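Local coordinates for geranyltranstransferase (Enterococcus faecalis, PDB 3P8L), which probably condenses isopentenyl diphosphate with geranyl diphosphate to give farnesyl diphosphate and diphosphate, with magnesium as cofactor, at residues F214-L228 / A262-V276. Numbering follows the deposited sequence.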
loop_
_atom_site.group_PDB
_atom_site.type_symbol
_atom_site.label_atom_id
_atom_site.label_comp_id
_atom_site.label_asym_id
_atom_site.label_seq_id
_atom_site.Cartn_x
_atom_site.Cartn_y
_atom_site.Cartn_z
ATOM N N PHE A 214 17.544 -17.319 -8.839
ATOM C CA PHE A 214 16.772 -17.676 -10.030
ATOM C C PHE A 214 15.923 -16.498 -10.525
ATOM O O PHE A 214 15.930 -16.189 -11.716
ATOM C CB PHE A 214 15.859 -18.877 -9.764
ATOM C CG PHE A 214 14.987 -19.230 -10.933
ATOM C CD1 PHE A 214 15.473 -20.030 -11.959
ATOM C CD2 PHE A 214 13.680 -18.747 -11.019
ATOM C CE1 PHE A 214 14.662 -20.360 -13.052
ATOM C CE2 PHE A 214 12.870 -19.059 -12.103
ATOM C CZ PHE A 214 13.360 -19.883 -13.124
ATOM N N ALA A 215 15.193 -15.864 -9.606
ATOM C CA ALA A 215 14.332 -14.710 -9.941
ATOM C C ALA A 215 15.122 -13.570 -10.542
ATOM O O ALA A 215 14.711 -12.989 -11.554
ATOM C CB ALA A 215 13.602 -14.227 -8.706
ATOM N N HIS A 216 16.268 -13.271 -9.929
ATOM C CA HIS A 216 17.191 -12.274 -10.469
ATOM C C HIS A 216 17.571 -12.569 -11.920
ATOM O O HIS A 216 17.503 -11.683 -12.763
ATOM C CB HIS A 216 18.451 -12.135 -9.601
ATOM C CG HIS A 216 19.532 -11.323 -10.245
ATOM N ND1 HIS A 216 19.544 -9.945 -10.215
ATOM C CD2 HIS A 216 20.632 -11.695 -10.944
ATOM C CE1 HIS A 216 20.608 -9.503 -10.866
ATOM N NE2 HIS A 216 21.283 -10.545 -11.319
ATOM N N HIS A 217 17.942 -13.814 -12.217
ATOM C CA HIS A 217 18.313 -14.166 -13.583
ATOM C C HIS A 217 17.085 -14.166 -14.490
ATOM O O HIS A 217 17.133 -13.602 -15.591
ATOM C CB HIS A 217 19.084 -15.500 -13.645
ATOM C CG HIS A 217 20.356 -15.494 -12.847
ATOM N ND1 HIS A 217 21.380 -14.604 -13.092
ATOM C CD2 HIS A 217 20.764 -16.256 -11.804
ATOM C CE1 HIS A 217 22.355 -14.808 -12.226
ATOM N NE2 HIS A 217 22.008 -15.805 -11.434
ATOM N N TYR A 218 15.985 -14.755 -14.017
ATOM C CA TYR A 218 14.718 -14.705 -14.771
ATOM C C TYR A 218 14.326 -13.277 -15.130
ATOM O O TYR A 218 14.043 -12.987 -16.290
ATOM C CB TYR A 218 13.552 -15.377 -14.015
ATOM C CG TYR A 218 12.302 -15.407 -14.874
ATOM C CD1 TYR A 218 12.114 -16.421 -15.812
ATOM C CD2 TYR A 218 11.334 -14.398 -14.790
ATOM C CE1 TYR A 218 10.982 -16.448 -16.631
ATOM C CE2 TYR A 218 10.212 -14.410 -15.614
ATOM C CZ TYR A 218 10.041 -15.442 -16.524
ATOM O OH TYR A 218 8.943 -15.465 -17.348
ATOM N N GLY A 219 14.331 -12.403 -14.119
ATOM C CA GLY A 219 13.856 -11.015 -14.236
ATOM C C GLY A 219 14.688 -10.169 -15.174
ATOM O O GLY A 219 14.158 -9.323 -15.899
ATOM N N LEU A 220 16.001 -10.405 -15.165
ATOM C CA LEU A 220 16.909 -9.712 -16.069
ATOM C C LEU A 220 16.766 -10.283 -17.473
ATOM O O LEU A 220 16.676 -9.531 -18.448
ATOM C CB LEU A 220 18.359 -9.811 -15.559
ATOM C CG LEU A 220 19.393 -8.773 -16.033
ATOM C CD1 LEU A 220 18.995 -7.340 -15.673
ATOM C CD2 LEU A 220 20.769 -9.088 -15.459
ATOM N N ALA A 221 16.708 -11.609 -17.581
ATOM C CA ALA A 221 16.484 -12.266 -18.879
ATOM C C ALA A 221 15.187 -11.791 -19.564
ATOM O O ALA A 221 15.160 -11.623 -20.775
ATOM C CB ALA A 221 16.502 -13.793 -18.735
ATOM N N PHE A 222 14.148 -11.550 -18.762
ATOM C CA PHE A 222 12.837 -11.066 -19.218
ATOM C C PHE A 222 12.980 -9.701 -19.881
ATOM O O PHE A 222 12.456 -9.482 -20.975
ATOM C CB PHE A 222 11.858 -11.036 -18.015
ATOM C CG PHE A 222 10.539 -10.328 -18.270
ATOM C CD1 PHE A 222 9.548 -10.912 -19.067
ATOM C CD2 PHE A 222 10.268 -9.100 -17.656
ATOM C CE1 PHE A 222 8.316 -10.262 -19.285
ATOM C CE2 PHE A 222 9.042 -8.440 -17.862
ATOM C CZ PHE A 222 8.063 -9.025 -18.679
ATOM N N GLN A 223 13.723 -8.808 -19.231
ATOM C CA GLN A 223 13.945 -7.456 -19.735
ATOM C C GLN A 223 14.837 -7.411 -20.974
ATOM O O GLN A 223 14.525 -6.699 -21.931
ATOM C CB GLN A 223 14.537 -6.562 -18.653
ATOM C CG GLN A 223 14.240 -5.084 -18.875
ATOM C CD GLN A 223 13.030 -4.617 -18.091
ATOM O OE1 GLN A 223 11.974 -4.338 -18.660
ATOM N NE2 GLN A 223 13.177 -4.540 -16.771
ATOM N N ILE A 224 15.939 -8.162 -20.952
ATOM C CA ILE A 224 16.842 -8.238 -22.106
ATOM C C ILE A 224 16.109 -8.777 -23.343
ATOM O O ILE A 224 16.285 -8.253 -24.441
ATOM C CB ILE A 224 18.122 -9.069 -21.798
ATOM C CG1 ILE A 224 18.930 -8.416 -20.669
ATOM C CG2 ILE A 224 19.002 -9.204 -23.046
ATOM C CD1 ILE A 224 19.922 -9.346 -19.988
ATOM N N ARG A 225 15.277 -9.802 -23.143
ATOM C CA ARG A 225 14.413 -10.370 -24.191
ATOM C C ARG A 225 13.420 -9.351 -24.770
ATOM O O ARG A 225 13.238 -9.286 -25.989
ATOM C CB ARG A 225 13.690 -11.606 -23.640
ATOM C CG ARG A 225 12.354 -11.978 -24.272
ATOM C CD ARG A 225 12.529 -12.954 -25.422
ATOM N NE ARG A 225 11.620 -14.094 -25.308
ATOM C CZ ARG A 225 10.329 -14.083 -25.643
ATOM N NH1 ARG A 225 9.755 -12.986 -26.124
ATOM N NH2 ARG A 225 9.606 -15.183 -25.493
ATOM N N ASP A 226 12.809 -8.547 -23.903
ATOM C CA ASP A 226 11.863 -7.521 -24.342
ATOM C C ASP A 226 12.533 -6.357 -25.079
ATOM O O ASP A 226 11.989 -5.843 -26.057
ATOM C CB ASP A 226 11.013 -7.024 -23.167
ATOM C CG ASP A 226 9.855 -7.972 -22.834
ATOM O OD1 ASP A 226 8.977 -7.569 -22.044
ATOM O OD2 ASP A 226 9.817 -9.114 -23.354
ATOM N N ASP A 227 13.718 -5.964 -24.608
ATOM C CA ASP A 227 14.532 -4.928 -25.252
ATOM C C ASP A 227 15.089 -5.389 -26.603
ATOM O O ASP A 227 15.280 -4.577 -27.506
ATOM C CB ASP A 227 15.684 -4.496 -24.332
ATOM C CG ASP A 227 15.238 -3.553 -23.218
ATOM O OD1 ASP A 227 14.023 -3.283 -23.090
ATOM O OD2 ASP A 227 16.116 -3.076 -22.467
ATOM N N LEU A 228 15.344 -6.692 -26.728
ATOM C CA LEU A 228 15.796 -7.294 -27.981
ATOM C C LEU A 228 14.687 -7.376 -29.030
ATOM O O LEU A 228 14.969 -7.440 -30.233
ATOM C CB LEU A 228 16.378 -8.689 -27.732
ATOM C CG LEU A 228 17.868 -8.794 -27.405
ATOM C CD1 LEU A 228 18.162 -10.113 -26.709
ATOM C CD2 LEU A 228 18.728 -8.643 -28.662
ATOM N N ALA A 262 23.929 -8.516 -26.598
ATOM C CA ALA A 262 22.693 -8.622 -25.814
ATOM C C ALA A 262 22.056 -10.016 -25.912
ATOM O O ALA A 262 21.457 -10.490 -24.947
ATOM C CB ALA A 262 21.702 -7.543 -26.216
ATOM N N LYS A 263 22.189 -10.662 -27.074
ATOM C CA LYS A 263 21.768 -12.060 -27.262
ATOM C C LYS A 263 22.573 -12.974 -26.350
ATOM O O LYS A 263 22.039 -13.933 -25.784
ATOM C CB LYS A 263 21.955 -12.512 -28.717
ATOM C CG LYS A 263 20.867 -12.081 -29.690
ATOM C CD LYS A 263 21.153 -12.612 -31.094
ATOM C CE LYS A 263 19.879 -12.815 -31.917
ATOM N NZ LYS A 263 19.151 -11.545 -32.203
ATOM N N ASP A 264 23.861 -12.666 -26.209
ATOM C CA ASP A 264 24.732 -13.393 -25.296
ATOM C C ASP A 264 24.446 -13.047 -23.847
ATOM O O ASP A 264 24.602 -13.893 -22.968
ATOM C CB ASP A 264 26.204 -13.152 -25.633
ATOM C CG ASP A 264 26.710 -14.074 -26.730
ATOM O OD1 ASP A 264 27.827 -13.834 -27.234
ATOM O OD2 ASP A 264 26.001 -15.043 -27.087
ATOM N N ALA A 265 24.019 -11.812 -23.596
ATOM C CA ALA A 265 23.573 -11.418 -22.255
ATOM C C ALA A 265 22.377 -12.277 -21.814
ATOM O O ALA A 265 22.346 -12.771 -20.679
ATOM C CB ALA A 265 23.222 -9.940 -22.216
ATOM N N LEU A 266 21.430 -12.471 -22.739
ATOM C CA LEU A 266 20.241 -13.307 -22.525
ATOM C C LEU A 266 20.610 -14.763 -22.252
ATOM O O LEU A 266 20.224 -15.309 -21.218
ATOM C CB LEU A 266 19.295 -13.203 -23.730
ATOM C CG LEU A 266 17.967 -13.975 -23.728
ATOM C CD1 LEU A 266 17.142 -13.675 -22.474
ATOM C CD2 LEU A 266 17.167 -13.657 -24.987
ATOM N N THR A 267 21.383 -15.359 -23.168
ATOM C CA THR A 267 21.855 -16.747 -23.065
ATOM C C THR A 267 22.561 -17.024 -21.728
ATOM O O THR A 267 22.300 -18.049 -21.084
ATOM C CB THR A 267 22.779 -17.120 -24.279
ATOM O OG1 THR A 267 22.082 -16.877 -25.505
ATOM C CG2 THR A 267 23.211 -18.591 -24.246
ATOM N N HIS A 268 23.425 -16.096 -21.308
ATOM C CA HIS A 268 24.132 -16.211 -20.028
ATOM C C HIS A 268 23.199 -16.188 -18.802
ATOM O O HIS A 268 23.373 -16.982 -17.867
ATOM C CB HIS A 268 25.246 -15.150 -19.907
ATOM C CG HIS A 268 26.367 -15.338 -20.886
ATOM N ND1 HIS A 268 26.975 -14.281 -21.532
ATOM C CD2 HIS A 268 26.975 -16.459 -21.346
ATOM C CE1 HIS A 268 27.912 -14.744 -22.341
ATOM N NE2 HIS A 268 27.931 -16.063 -22.247
ATOM N N GLN A 269 22.202 -15.303 -18.811
ATOM C CA GLN A 269 21.206 -15.286 -17.728
ATOM C C GLN A 269 20.425 -16.595 -17.667
ATOM O O GLN A 269 20.230 -17.153 -16.578
ATOM C CB GLN A 269 20.240 -14.102 -17.854
ATOM C CG GLN A 269 20.855 -12.731 -17.610
ATOM C CD GLN A 269 21.564 -12.591 -16.265
ATOM O OE1 GLN A 269 21.124 -13.113 -15.232
ATOM N NE2 GLN A 269 22.671 -11.867 -16.276
ATOM N N LEU A 270 20.002 -17.088 -18.834
ATOM C CA LEU A 270 19.307 -18.381 -18.910
ATOM C C LEU A 270 20.179 -19.512 -18.375
ATOM O O LEU A 270 19.714 -20.328 -17.571
ATOM C CB LEU A 270 18.816 -18.688 -20.335
ATOM C CG LEU A 270 17.831 -17.699 -20.967
ATOM C CD1 LEU A 270 17.468 -18.136 -22.371
ATOM C CD2 LEU A 270 16.568 -17.503 -20.117
ATOM N N ALA A 271 21.451 -19.530 -18.785
ATOM C CA ALA A 271 22.414 -20.524 -18.287
ATOM C C ALA A 271 22.586 -20.435 -16.774
ATOM O O ALA A 271 22.639 -21.456 -16.079
ATOM C CB ALA A 271 23.775 -20.374 -18.997
ATOM N N GLU A 272 22.644 -19.210 -16.260
ATOM C CA GLU A 272 22.796 -19.004 -14.821
ATOM C C GLU A 272 21.541 -19.400 -14.045
ATOM O O GLU A 272 21.637 -20.009 -12.974
ATOM C CB GLU A 272 23.256 -17.581 -14.515
ATOM C CG GLU A 272 24.721 -17.369 -14.916
ATOM C CD GLU A 272 25.493 -16.488 -13.962
ATOM O OE1 GLU A 272 25.070 -16.343 -12.796
ATOM O OE2 GLU A 272 26.541 -15.953 -14.376
ATOM N N GLY A 273 20.374 -19.099 -14.615
ATOM C CA GLY A 273 19.103 -19.605 -14.092
ATOM C C GLY A 273 19.074 -21.128 -13.992
ATOM O O GLY A 273 18.725 -21.672 -12.935
ATOM N N SER A 274 19.461 -21.804 -15.082
ATOM C CA SER A 274 19.563 -23.280 -15.123
ATOM C C SER A 274 20.535 -23.814 -14.077
ATOM O O SER A 274 20.215 -24.755 -13.335
ATOM C CB SER A 274 19.997 -23.779 -16.509
ATOM O OG SER A 274 19.192 -23.246 -17.538
ATOM N N ALA A 275 21.712 -23.196 -14.007
ATOM C CA ALA A 275 22.721 -23.577 -13.024
ATOM C C ALA A 275 22.153 -23.461 -11.617
ATOM O O ALA A 275 22.410 -24.330 -10.776
ATOM C CB ALA A 275 23.986 -22.738 -13.176
ATOM N N VAL A 276 21.350 -22.419 -11.377
ATOM C CA VAL A 276 20.671 -22.262 -10.083
ATOM C C VAL A 276 19.641 -23.381 -9.799
ATOM O O VAL A 276 19.591 -23.911 -8.684
ATOM C CB VAL A 276 20.061 -20.835 -9.904
ATOM C CG1 VAL A 276 19.148 -20.783 -8.708
ATOM C CG2 VAL A 276 21.168 -19.814 -9.718
HETATM O O HOH W 1 23.238 -10.963 -13.399
#
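Gln269 reaches across from helix 259-283 and lodges as a knob among His217, Leu220, Ala221 and Ile224 of helix 205-230. Gln269 CB lies 3.9 Å from Ala221 CB, where the backbones run close, and its CG meets Ile224 CD1. A bend at chi2 (-55°) then turns the amide along the helix toward His217. There Gln269 OE1 accepts a hydrogen bond from His217 ND1 at 2.6 Å, nearly straight (163°) and in the plane of the imidazole. The other branch, Gln269 NE2, passes 3.5 Å from Leu220 CD2 and donates to a water that is also bonded to His216 NE2. The two bonds are consistent with this orientation of the amide, and the one at ND1 helps restrain the rotation of the imidazole.

Glu272 CB sits over the centre of one face of the His217 ring, 3.6 Å from its centroid, a CH-pi contact, while Val276 CG2 borders the ring edge. Further along, Leu266 CD1 packs 3.8 Å from Ala221 CB, and Ile224 fits among Ala262, Ala265, Leu266 and Gln269. The edge of the Phe214 ring borders the backbone at Gly273, with Phe214 CD1 near Gly273 O, and Phe214 CB packs on Val276 CG1.

Reciprocal knobs-into-holes packing joins segments 214-228 and 262-276, roughly antiparallel (158°) with a closest axis approach of 8.5 Å, within the all-helical isoprenoid synthase fold of the FPP/GGPP synthase family.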